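Local coordinates for ER-derived vesicles protein ERV41 (PDB 3ZLC) that rides in COPII-coated vesicles from the endoplasmic reticulum, is required for efficient transport of some secretory proteins to the Golgi, and facilitates retrograde transport, at residues N155-E160 against N176-N181; D25-T30 against P59-Y64; Y167-N172 against T198-L203. All coordinates share one frame; numbering follows the deposited sequence.

Interaction 1 (N155-E160 against N176-N181); sequences NHVINE and NTAQFN
His156 lays its ring beside Gln179, the two side chains pointing the same way, with CE1 of His156 3.7 Å from CB of Gln179. CG of His156 sits between the backbone N and the carbonyl carbon (chi1 61°), the crowded position, from which the ring lies beside its cross-strand neighbour. Both polar ends then converge on one atom: NE2 of His156 and NE2 of Gln179 each hydrogen-bond to the hydroxyl of Tyr191, while ND1 of His156 is taken up by the backbone O of Phe154. Ile158 and Thr177 pair on the same face, and the Thr177 hydroxyl bonds to the Leu174 carbonyl. The other face carries Val157 against Ala178, CG2 to CB at 3.9 Å.

Asn155 continues the pairing with its side chain. Its OD1 accepts the N-H of Asn181 at 2.8 Å, the donor standing above the carbonyl plane, and its ND2 reaches the backbone O of Asn181 through a water and bonds directly to OD1 of Asn29. A second water joins OD1 of Asn159 to ND2 of Asn176.

Backbone bonds run both ways between His156 and Gln179, the N of His156 lying 2.8 Å from the O of Gln179, and again between Ile158 and Thr177. This is a regular antiparallel ladder inside a mixed sheet, ended at Asn176 and Thr177 by a G1 beta bulge opposite Ile158.

Interaction 2 (D25-T30 against P59-Y64); sequences DIYVNT and PFFIPY
Phe60 turns one ring face to Asn29, whose CB stands 3.7 Å from the ring centroid and almost on the ring normal, a CH-pi contact. CB of Phe60 points toward strand 19-28, and CG is anti to the backbone N (chi1 -175°). CG of Asn29 is likewise anti to its own backbone N, and the Asn29 amide lies stacked over the ring, the planes only 12° apart. ND2 of Asn29 comes within 3.5 Å of CB of Phe60. That amide is fixed from outside, with ND2 giving hydrogen bonds to the backbone O atoms of Asn115 and Glu113. At its rim the Phe60 ring meets Tyr27, CE1 of Phe60 lying 3.8 Å from CB of Tyr27. An alanine in place of Phe60 would probably open a gap beneath the Asn29 side chain and deprive CB of Tyr27 of an apolar neighbour.

Tyr27 and Phe61 cross obliquely, their planes 38° apart. CD2 of Tyr27 lies over one face of the Phe61 ring, toward its rim, and CE2 of Tyr27 is 3.5 Å from CE1 of Phe61. CE2 of Tyr27 also meets CG of Pro63 at 3.7 Å. The buried carbonyl O of Phe61 sits at the edge of the Tyr27 ring, 3.5 Å from CD2 of Tyr27, and has no hydrogen-bonding partner in the model.

No hydrogen bond joins the two segments. The irregular loop between strands 53-57 and 67-68 packs Phe60, Phe61 and Pro63 on Tyr27 and Asn29 at the end of strand 19-28, through a CH-pi contact, amide-ring stacking and aromatic packing.

Interaction 3 (Y167-N172 against T198-L203); sequences YPYIDN and TLFKKL
Tyr169 slides past Phe200 and Leu203, running opposite to both side chains. Its CB points toward segment 198-203, and from CD2 outward the ring makes contact: CD2 of Tyr169 lies over one face of the Phe200 ring, offset toward the rim and 3.5 Å from CE1 of Phe200. Next along the same side, CE2 of Tyr169 meets CD1 of Leu203 at 3.5 Å and also nears CD1 of Phe200. At the tip, OH of Tyr169 packs 3.7 Å from CB of Lys202 and close to CD2 of Leu203. The Tyr169 and Phe200 planes are 59° apart.

Tyr167 approaches Phe200 differently: the two side chains cross at about a right angle, though their ring planes are 39° apart, with CE2 of Tyr167 3.5 Å from CE2 of Phe200. CB of Tyr167 touches CD1 of Leu203 at 3.8 Å, so that this one methyl lies against both tyrosines. A water bridges the hydroxyls of Tyr167 and Thr198, and Tyr167 OH is also bound to the backbone O of Asn210 on strand 209-219.

A type I beta turn from Tyr167 to Ile170 brings the two tyrosines to the same partner. Together they form an aromatic cluster with Phe200, packing a loop turn against the end of sheet strand 188-200.

Interactions 1 and 2 are neighbours, their centres about 7 Å apart, because strands 19-28 and 156-163 lie side by side in one mixed sheet. Asn159 N to Asp25 O and Tyr27 N to Val157 O, each 2.8 Å, probably tie them directly. Interaction 3 stands apart, about 24 Å from interaction 1 and 28 Å from interaction 2 between centres, where strand 188-200 of the other sheet, paired there with strands 209-219 and 243-247, ends. Along the chain interaction 2 closes before the others open, whereas interactions 1 and 3 alternate their segments. The chain from 155 to 203 thus passes from one sheet to the other, linking both in this predominantly beta lumenal part of Erv41.

Interaction 1 (N155-E160 against N176-N181)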
loop_
_atom_site.group_PDB
_atom_site.type_symbol
_atom_site.label_atom_id
_atom_site.label_comp_id
_atom_site.label_asym_id
_atom_site.label_seq_id
_atom_site.Cartn_x
_atom_site.Cartn_y
_atom_site.Cartn_z
ATOM N N ASN A 155 -10.688 -0.728 6.046
ATOM C CA ASN A 155 -9.693 -0.472 7.086
ATOM C C ASN A 155 -8.434 -1.239 6.700
ATOM O O ASN A 155 -8.506 -2.347 6.175
ATOM C CB ASN A 155 -10.198 -0.957 8.453
ATOM C CG ASN A 155 -11.547 -0.374 8.812
ATOM O OD1 ASN A 155 -11.756 0.831 8.707
ATOM N ND2 ASN A 155 -12.476 -1.231 9.217
ATOM N N HIS A 156 -7.264 -0.652 6.918
ATOM C CA HIS A 156 -6.065 -1.344 6.473
ATOM C C HIS A 156 -4.849 -0.910 7.262
ATOM O O HIS A 156 -4.848 0.151 7.897
ATOM C CB HIS A 156 -5.837 -1.120 4.968
ATOM C CG HIS A 156 -5.653 0.318 4.594
ATOM N ND1 HIS A 156 -6.714 1.176 4.414
ATOM C CD2 HIS A 156 -4.531 1.053 4.367
ATOM C CE1 HIS A 156 -6.261 2.379 4.091
ATOM N NE2 HIS A 156 -4.942 2.329 4.053
ATOM N N VAL A 157 -3.833 -1.767 7.245
ATOM C CA VAL A 157 -2.549 -1.467 7.865
ATOM C C VAL A 157 -1.520 -1.614 6.780
ATOM O O VAL A 157 -1.482 -2.640 6.105
ATOM C CB VAL A 157 -2.195 -2.500 8.949
ATOM C CG1 VAL A 157 -0.746 -2.292 9.426
ATOM C CG2 VAL A 157 -3.169 -2.380 10.119
ATOM N N ILE A 158 -0.687 -0.599 6.591
ATOM C CA ILE A 158 0.382 -0.735 5.613
ATOM C C ILE A 158 1.660 -0.987 6.393
ATOM O O ILE A 158 2.176 -0.073 7.045
ATOM C CB ILE A 158 0.539 0.557 4.754
ATOM C CG1 ILE A 158 -0.734 0.794 3.925
ATOM C CG2 ILE A 158 1.748 0.430 3.815
ATOM C CD1 ILE A 158 -0.879 2.232 3.367
ATOM N N ASN A 159 2.172 -2.214 6.346
ATOM C CA ASN A 159 3.430 -2.498 7.029
ATOM C C ASN A 159 4.590 -2.048 6.158
ATOM O O ASN A 159 5.569 -1.482 6.661
ATOM C CB ASN A 159 3.553 -3.987 7.374
ATOM C CG ASN A 159 2.431 -4.455 8.252
ATOM O OD1 ASN A 159 2.222 -3.898 9.333
ATOM N ND2 ASN A 159 1.660 -5.454 7.778
ATOM N N GLU A 160 4.461 -2.281 4.855
ATOM C CA GLU A 160 5.440 -1.793 3.878
ATOM C C GLU A 160 4.769 -1.364 2.588
ATOM O O GLU A 160 3.823 -2.011 2.125
ATOM C CB GLU A 160 6.483 -2.877 3.534
ATOM C CG GLU A 160 7.565 -2.325 2.562
ATOM C CD GLU A 160 8.567 -3.374 2.099
ATOM O OE1 GLU A 160 8.405 -4.563 2.458
ATOM O OE2 GLU A 160 9.513 -3.003 1.358
ATOM N N ASN A 176 4.357 1.263 8.194
ATOM C CA ASN A 176 3.882 1.288 9.575
ATOM C C ASN A 176 2.815 2.373 9.819
ATOM O O ASN A 176 2.884 3.135 10.775
ATOM C CB ASN A 176 5.062 1.447 10.548
ATOM C CG ASN A 176 6.168 0.426 10.296
ATOM O OD1 ASN A 176 7.284 0.789 9.930
ATOM N ND2 ASN A 176 5.853 -0.856 10.474
ATOM N N THR A 177 1.812 2.413 8.951
ATOM C CA THR A 177 0.691 3.329 9.124
ATOM C C THR A 177 -0.584 2.518 8.995
ATOM O O THR A 177 -0.558 1.413 8.466
ATOM C CB THR A 177 0.670 4.421 8.044
ATOM O OG1 THR A 177 0.502 3.808 6.766
ATOM C CG2 THR A 177 1.969 5.229 8.060
ATOM N N ALA A 178 -1.697 3.067 9.465
ATOM C CA ALA A 178 -2.982 2.378 9.367
ATOM C C ALA A 178 -4.094 3.407 9.229
ATOM O O ALA A 178 -3.984 4.528 9.743
ATOM C CB ALA A 178 -3.213 1.492 10.613
ATOM N N GLN A 179 -5.156 3.023 8.534
ATOM C CA GLN A 179 -6.383 3.810 8.509
ATOM C C GLN A 179 -7.552 2.893 8.843
ATOM O O GLN A 179 -7.653 1.778 8.327
ATOM C CB GLN A 179 -6.567 4.481 7.138
ATOM C CG GLN A 179 -5.554 5.607 6.894
ATOM C CD GLN A 179 -5.996 6.631 5.852
ATOM O OE1 GLN A 179 -6.915 7.416 6.089
ATOM N NE2 GLN A 179 -5.319 6.640 4.699
ATOM N N PHE A 180 -8.427 3.360 9.724
ATOM C CA PHE A 180 -9.630 2.618 10.032
ATOM C C PHE A 180 -10.731 3.550 10.499
ATOM O O PHE A 180 -10.476 4.616 11.060
ATOM C CB PHE A 180 -9.366 1.545 11.089
ATOM C CG PHE A 180 -9.248 2.084 12.468
ATOM C CD1 PHE A 180 -10.371 2.211 13.275
ATOM C CD2 PHE A 180 -8.017 2.462 12.969
ATOM C CE1 PHE A 180 -10.270 2.719 14.553
ATOM C CE2 PHE A 180 -7.908 2.958 14.253
ATOM C CZ PHE A 180 -9.034 3.095 15.044
ATOM N N ASN A 181 -11.961 3.119 10.284
ATOM C CA ASN A 181 -13.128 3.892 10.681
ATOM C C ASN A 181 -14.240 2.876 10.794
ATOM O O ASN A 181 -14.745 2.393 9.778
ATOM C CB ASN A 181 -13.466 4.960 9.624
ATOM C CG ASN A 181 -14.636 5.860 10.036
ATOM O OD1 ASN A 181 -15.525 5.458 10.796
ATOM N ND2 ASN A 181 -14.643 7.083 9.517
HETATM O O HOH W 1 -15.113 -0.253 9.260
HETATM O O HOH W 2 2.974 -1.590 10.989
#

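Interaction 2 (D25-T30 against P59-Y64)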
loop_
_atom_site.group_PDB
_atom_site.type_symbol
_atom_site.label_atom_id
_atom_site.label_comp_id
_atom_site.label_asym_id
_atom_site.label_seq_id
_atom_site.Cartn_x
_atom_site.Cartn_y
_atom_site.Cartn_z
ATOM N N ASP A 25 3.239 -4.862 1.844
ATOM C CA ASP A 25 2.879 -5.778 2.904
ATOM C C ASP A 25 1.790 -5.022 3.625
ATOM O O ASP A 25 2.048 -3.996 4.255
ATOM C CB ASP A 25 4.069 -6.059 3.826
ATOM C CG ASP A 25 3.744 -7.137 4.858
ATOM O OD1 ASP A 25 2.718 -6.996 5.566
ATOM O OD2 ASP A 25 4.476 -8.136 4.925
ATOM N N ILE A 26 0.549 -5.471 3.452
ATOM C CA ILE A 26 -0.628 -4.742 3.934
ATOM C C ILE A 26 -1.612 -5.717 4.602
ATOM O O ILE A 26 -1.691 -6.875 4.186
ATOM C CB ILE A 26 -1.309 -4.016 2.737
ATOM C CG1 ILE A 26 -0.326 -3.013 2.120
ATOM C CG2 ILE A 26 -2.593 -3.294 3.148
ATOM C CD1 ILE A 26 -0.880 -2.248 0.958
ATOM N N TYR A 27 -2.345 -5.259 5.623
ATOM C CA TYR A 27 -3.442 -6.048 6.183
ATOM C C TYR A 27 -4.692 -5.317 5.721
ATOM O O TYR A 27 -4.762 -4.098 5.832
ATOM C CB TYR A 27 -3.427 -6.048 7.719
ATOM C CG TYR A 27 -2.182 -6.622 8.382
ATOM C CD1 TYR A 27 -1.384 -7.568 7.740
ATOM C CD2 TYR A 27 -1.810 -6.208 9.651
ATOM C CE1 TYR A 27 -0.245 -8.095 8.370
ATOM C CE2 TYR A 27 -0.684 -6.719 10.284
ATOM C CZ TYR A 27 0.098 -7.658 9.638
ATOM O OH TYR A 27 1.217 -8.169 10.270
ATOM N N VAL A 28 -5.661 -6.047 5.186
ATOM C CA VAL A 28 -6.955 -5.462 4.802
ATOM C C VAL A 28 -8.036 -6.124 5.653
ATOM O O VAL A 28 -7.999 -7.339 5.849
ATOM C CB VAL A 28 -7.278 -5.717 3.305
ATOM C CG1 VAL A 28 -8.623 -5.090 2.928
ATOM C CG2 VAL A 28 -6.170 -5.138 2.405
ATOM N N ASN A 29 -8.992 -5.333 6.149
ATOM C CA ASN A 29 -10.065 -5.824 7.039
ATOM C C ASN A 29 -11.174 -6.542 6.260
ATOM O O ASN A 29 -12.356 -6.445 6.600
ATOM C CB ASN A 29 -10.632 -4.622 7.821
ATOM C CG ASN A 29 -11.457 -4.999 9.050
ATOM O OD1 ASN A 29 -11.992 -4.104 9.706
ATOM N ND2 ASN A 29 -11.556 -6.301 9.381
ATOM N N THR A 30 -10.774 -7.299 5.236
ATOM C CA THR A 30 -11.695 -8.118 4.434
ATOM C C THR A 30 -11.023 -9.460 4.123
ATOM O O THR A 30 -9.796 -9.516 3.944
ATOM C CB THR A 30 -12.043 -7.410 3.100
ATOM O OG1 THR A 30 -12.622 -6.119 3.371
ATOM C CG2 THR A 30 -13.018 -8.247 2.264
ATOM N N PRO A 59 -6.651 -12.885 11.233
ATOM C CA PRO A 59 -7.580 -12.046 12.000
ATOM C C PRO A 59 -7.057 -10.617 11.908
ATOM O O PRO A 59 -5.904 -10.371 12.306
ATOM C CB PRO A 59 -7.432 -12.570 13.448
ATOM C CG PRO A 59 -6.555 -13.855 13.343
ATOM C CD PRO A 59 -5.715 -13.607 12.114
ATOM N N PHE A 60 -7.860 -9.696 11.378
ATOM C CA PHE A 60 -7.407 -8.314 11.211
ATOM C C PHE A 60 -6.966 -7.709 12.544
ATOM O O PHE A 60 -7.610 -7.896 13.567
ATOM C CB PHE A 60 -8.494 -7.439 10.558
ATOM C CG PHE A 60 -8.030 -6.028 10.242
ATOM C CD1 PHE A 60 -7.185 -5.787 9.164
ATOM C CD2 PHE A 60 -8.453 -4.945 11.018
ATOM C CE1 PHE A 60 -6.745 -4.494 8.864
ATOM C CE2 PHE A 60 -8.019 -3.631 10.723
ATOM C CZ PHE A 60 -7.173 -3.415 9.641
ATOM N N PHE A 61 -5.837 -7.011 12.529
ATOM C CA PHE A 61 -5.368 -6.320 13.722
ATOM C C PHE A 61 -4.478 -5.159 13.332
ATOM O O PHE A 61 -3.934 -5.113 12.222
ATOM C CB PHE A 61 -4.631 -7.272 14.680
ATOM C CG PHE A 61 -3.217 -7.612 14.255
ATOM C CD1 PHE A 61 -2.978 -8.574 13.276
ATOM C CD2 PHE A 61 -2.123 -6.979 14.853
ATOM C CE1 PHE A 61 -1.671 -8.898 12.896
ATOM C CE2 PHE A 61 -0.808 -7.301 14.482
ATOM C CZ PHE A 61 -0.586 -8.258 13.507
ATOM N N ILE A 62 -4.345 -4.202 14.237
ATOM C CA ILE A 62 -3.437 -3.096 13.982
ATOM C C ILE A 62 -2.243 -3.280 14.901
ATOM O O ILE A 62 -2.402 -3.304 16.125
ATOM C CB ILE A 62 -4.110 -1.747 14.233
ATOM C CG1 ILE A 62 -5.332 -1.606 13.308
ATOM C CG2 ILE A 62 -3.109 -0.614 13.986
ATOM C CD1 ILE A 62 -6.291 -0.496 13.708
ATOM N N PRO A 63 -1.044 -3.447 14.314
ATOM C CA PRO A 63 0.134 -3.736 15.140
ATOM C C PRO A 63 0.559 -2.541 15.987
ATOM O O PRO A 63 0.125 -1.422 15.729
ATOM C CB PRO A 63 1.229 -4.040 14.106
ATOM C CG PRO A 63 0.506 -4.324 12.813
ATOM C CD PRO A 63 -0.719 -3.449 12.874
ATOM N N TYR A 64 1.380 -2.777 17.008
ATOM C CA TYR A 64 1.989 -1.670 17.746
ATOM C C TYR A 64 3.009 -0.936 16.871
ATOM O O TYR A 64 3.292 -1.379 15.761
ATOM C CB TYR A 64 2.624 -2.188 19.027
ATOM C CG TYR A 64 1.595 -2.620 20.035
ATOM C CD1 TYR A 64 0.676 -1.705 20.539
ATOM C CD2 TYR A 64 1.526 -3.937 20.473
ATOM C CE1 TYR A 64 -0.279 -2.087 21.463
ATOM C CE2 TYR A 64 0.565 -4.330 21.407
ATOM C CZ TYR A 64 -0.331 -3.394 21.891
ATOM O OH TYR A 64 -1.297 -3.749 22.804
#

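Interaction 3 (Y167-N172 against T198-L203)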
loop_
_atom_site.group_PDB
_atom_site.type_symbol
_atom_site.label_atom_id
_atom_site.label_comp_id
_atom_site.label_asym_id
_atom_site.label_seq_id
_atom_site.Cartn_x
_atom_site.Cartn_y
_atom_site.Cartn_z
ATOM N N TYR A 167 16.879 -0.417 1.251
ATOM C CA TYR A 167 18.234 0.057 1.554
ATOM C C TYR A 167 18.241 0.570 2.990
ATOM O O TYR A 167 17.170 0.857 3.536
ATOM C CB TYR A 167 18.684 1.123 0.537
ATOM C CG TYR A 167 17.763 2.309 0.420
ATOM C CD1 TYR A 167 16.598 2.242 -0.336
ATOM C CD2 TYR A 167 18.073 3.513 1.048
ATOM C CE1 TYR A 167 15.748 3.346 -0.452
ATOM C CE2 TYR A 167 17.229 4.614 0.941
ATOM C CZ TYR A 167 16.076 4.522 0.184
ATOM O OH TYR A 167 15.242 5.613 0.076
ATOM N N PRO A 168 19.429 0.668 3.611
ATOM C CA PRO A 168 19.466 0.914 5.062
ATOM C C PRO A 168 18.910 2.279 5.477
ATOM O O PRO A 168 18.494 2.445 6.628
ATOM C CB PRO A 168 20.962 0.842 5.387
ATOM C CG PRO A 168 21.520 -0.046 4.327
ATOM C CD PRO A 168 20.759 0.296 3.087
ATOM N N TYR A 169 18.890 3.234 4.554
ATOM C CA TYR A 169 18.488 4.606 4.878
ATOM C C TYR A 169 17.019 4.856 4.592
ATOM O O TYR A 169 16.524 5.973 4.791
ATOM C CB TYR A 169 19.294 5.597 4.033
ATOM C CG TYR A 169 20.733 5.190 3.813
ATOM C CD1 TYR A 169 21.537 4.794 4.876
ATOM C CD2 TYR A 169 21.288 5.190 2.535
ATOM C CE1 TYR A 169 22.875 4.413 4.672
ATOM C CE2 TYR A 169 22.622 4.815 2.323
ATOM C CZ TYR A 169 23.400 4.427 3.396
ATOM O OH TYR A 169 24.722 4.075 3.193
ATOM N N ILE A 170 16.326 3.826 4.118
ATOM C CA ILE A 170 14.963 3.991 3.614
ATOM C C ILE A 170 13.999 4.500 4.693
ATOM O O ILE A 170 14.123 4.178 5.873
ATOM C CB ILE A 170 14.440 2.690 2.948
ATOM C CG1 ILE A 170 13.269 2.971 2.002
ATOM C CG2 ILE A 170 14.078 1.644 3.978
ATOM C CD1 ILE A 170 12.969 1.765 1.077
ATOM N N ASP A 171 13.057 5.333 4.288
ATOM C CA ASP A 171 12.070 5.851 5.219
ATOM C C ASP A 171 10.860 6.161 4.362
ATOM O O ASP A 171 10.773 7.240 3.785
ATOM C CB ASP A 171 12.609 7.123 5.904
ATOM C CG ASP A 171 11.701 7.601 7.041
ATOM O OD1 ASP A 171 10.541 7.139 7.093
ATOM O OD2 ASP A 171 12.133 8.426 7.886
ATOM N N ASN A 172 9.962 5.187 4.221
ATOM C CA ASN A 172 8.800 5.320 3.344
ATOM C C ASN A 172 7.638 5.928 4.120
ATOM O O ASN A 172 7.314 5.462 5.217
ATOM C CB ASN A 172 8.381 3.932 2.816
ATOM C CG ASN A 172 9.487 3.254 2.034
ATOM O OD1 ASN A 172 9.976 3.807 1.033
ATOM N ND2 ASN A 172 9.914 2.068 2.494
ATOM N N THR A 198 17.259 7.548 -6.362
ATOM C CA THR A 198 18.416 8.139 -5.695
ATOM C C THR A 198 19.686 7.340 -5.953
ATOM O O THR A 198 19.650 6.123 -6.126
ATOM C CB THR A 198 18.190 8.237 -4.191
ATOM O OG1 THR A 198 17.815 6.944 -3.687
ATOM C CG2 THR A 198 17.097 9.246 -3.886
ATOM N N LEU A 199 20.810 8.030 -5.998
ATOM C CA LEU A 199 22.079 7.335 -6.094
ATOM C C LEU A 199 22.854 7.602 -4.815
ATOM O O LEU A 199 23.298 8.726 -4.573
ATOM C CB LEU A 199 22.867 7.786 -7.334
ATOM C CG LEU A 199 24.328 7.304 -7.435
ATOM C CD1 LEU A 199 24.455 5.853 -7.041
ATOM C CD2 LEU A 199 24.889 7.501 -8.837
ATOM N N PHE A 200 22.986 6.578 -3.976
ATOM C CA PHE A 200 23.832 6.694 -2.794
ATOM C C PHE A 200 25.180 6.125 -3.174
ATOM O O PHE A 200 25.306 4.912 -3.359
ATOM C CB PHE A 200 23.277 5.881 -1.625
ATOM C CG PHE A 200 21.957 6.376 -1.107
ATOM C CD1 PHE A 200 21.900 7.409 -0.169
ATOM C CD2 PHE A 200 20.774 5.800 -1.539
ATOM C CE1 PHE A 200 20.676 7.862 0.312
ATOM C CE2 PHE A 200 19.542 6.249 -1.058
ATOM C CZ PHE A 200 19.498 7.284 -0.132
ATOM N N LYS A 201 26.194 6.980 -3.280
ATOM C CA LYS A 201 27.523 6.500 -3.657
ATOM C C LYS A 201 28.084 5.479 -2.661
ATOM O O LYS A 201 28.954 4.678 -3.008
ATOM C CB LYS A 201 28.482 7.679 -3.858
ATOM C CG LYS A 201 28.227 8.450 -5.148
ATOM C CD LYS A 201 29.158 9.646 -5.282
ATOM C CE LYS A 201 28.904 10.389 -6.588
ATOM N NZ LYS A 201 29.664 11.670 -6.660
ATOM N N LYS A 202 27.572 5.500 -1.431
ATOM C CA LYS A 202 27.962 4.516 -0.416
ATOM C C LYS A 202 27.377 3.125 -0.692
ATOM O O LYS A 202 27.806 2.136 -0.098
ATOM C CB LYS A 202 27.536 4.986 0.979
ATOM C CG LYS A 202 28.583 5.817 1.714
ATOM C CD LYS A 202 28.154 6.069 3.158
ATOM C CE LYS A 202 29.344 6.034 4.115
ATOM N NZ LYS A 202 29.829 7.380 4.523
ATOM N N LEU A 203 26.405 3.058 -1.599
ATOM C CA LEU A 203 25.711 1.809 -1.906
ATOM C C LEU A 203 25.989 1.306 -3.333
ATOM O O LEU A 203 25.972 0.095 -3.597
ATOM C CB LEU A 203 24.201 1.988 -1.703
ATOM C CG LEU A 203 23.755 2.272 -0.269
ATOM C CD1 LEU A 203 22.238 2.335 -0.182
ATOM C CD2 LEU A 203 24.299 1.224 0.690
HETATM O O HOH W 3 16.335 7.255 -1.484
#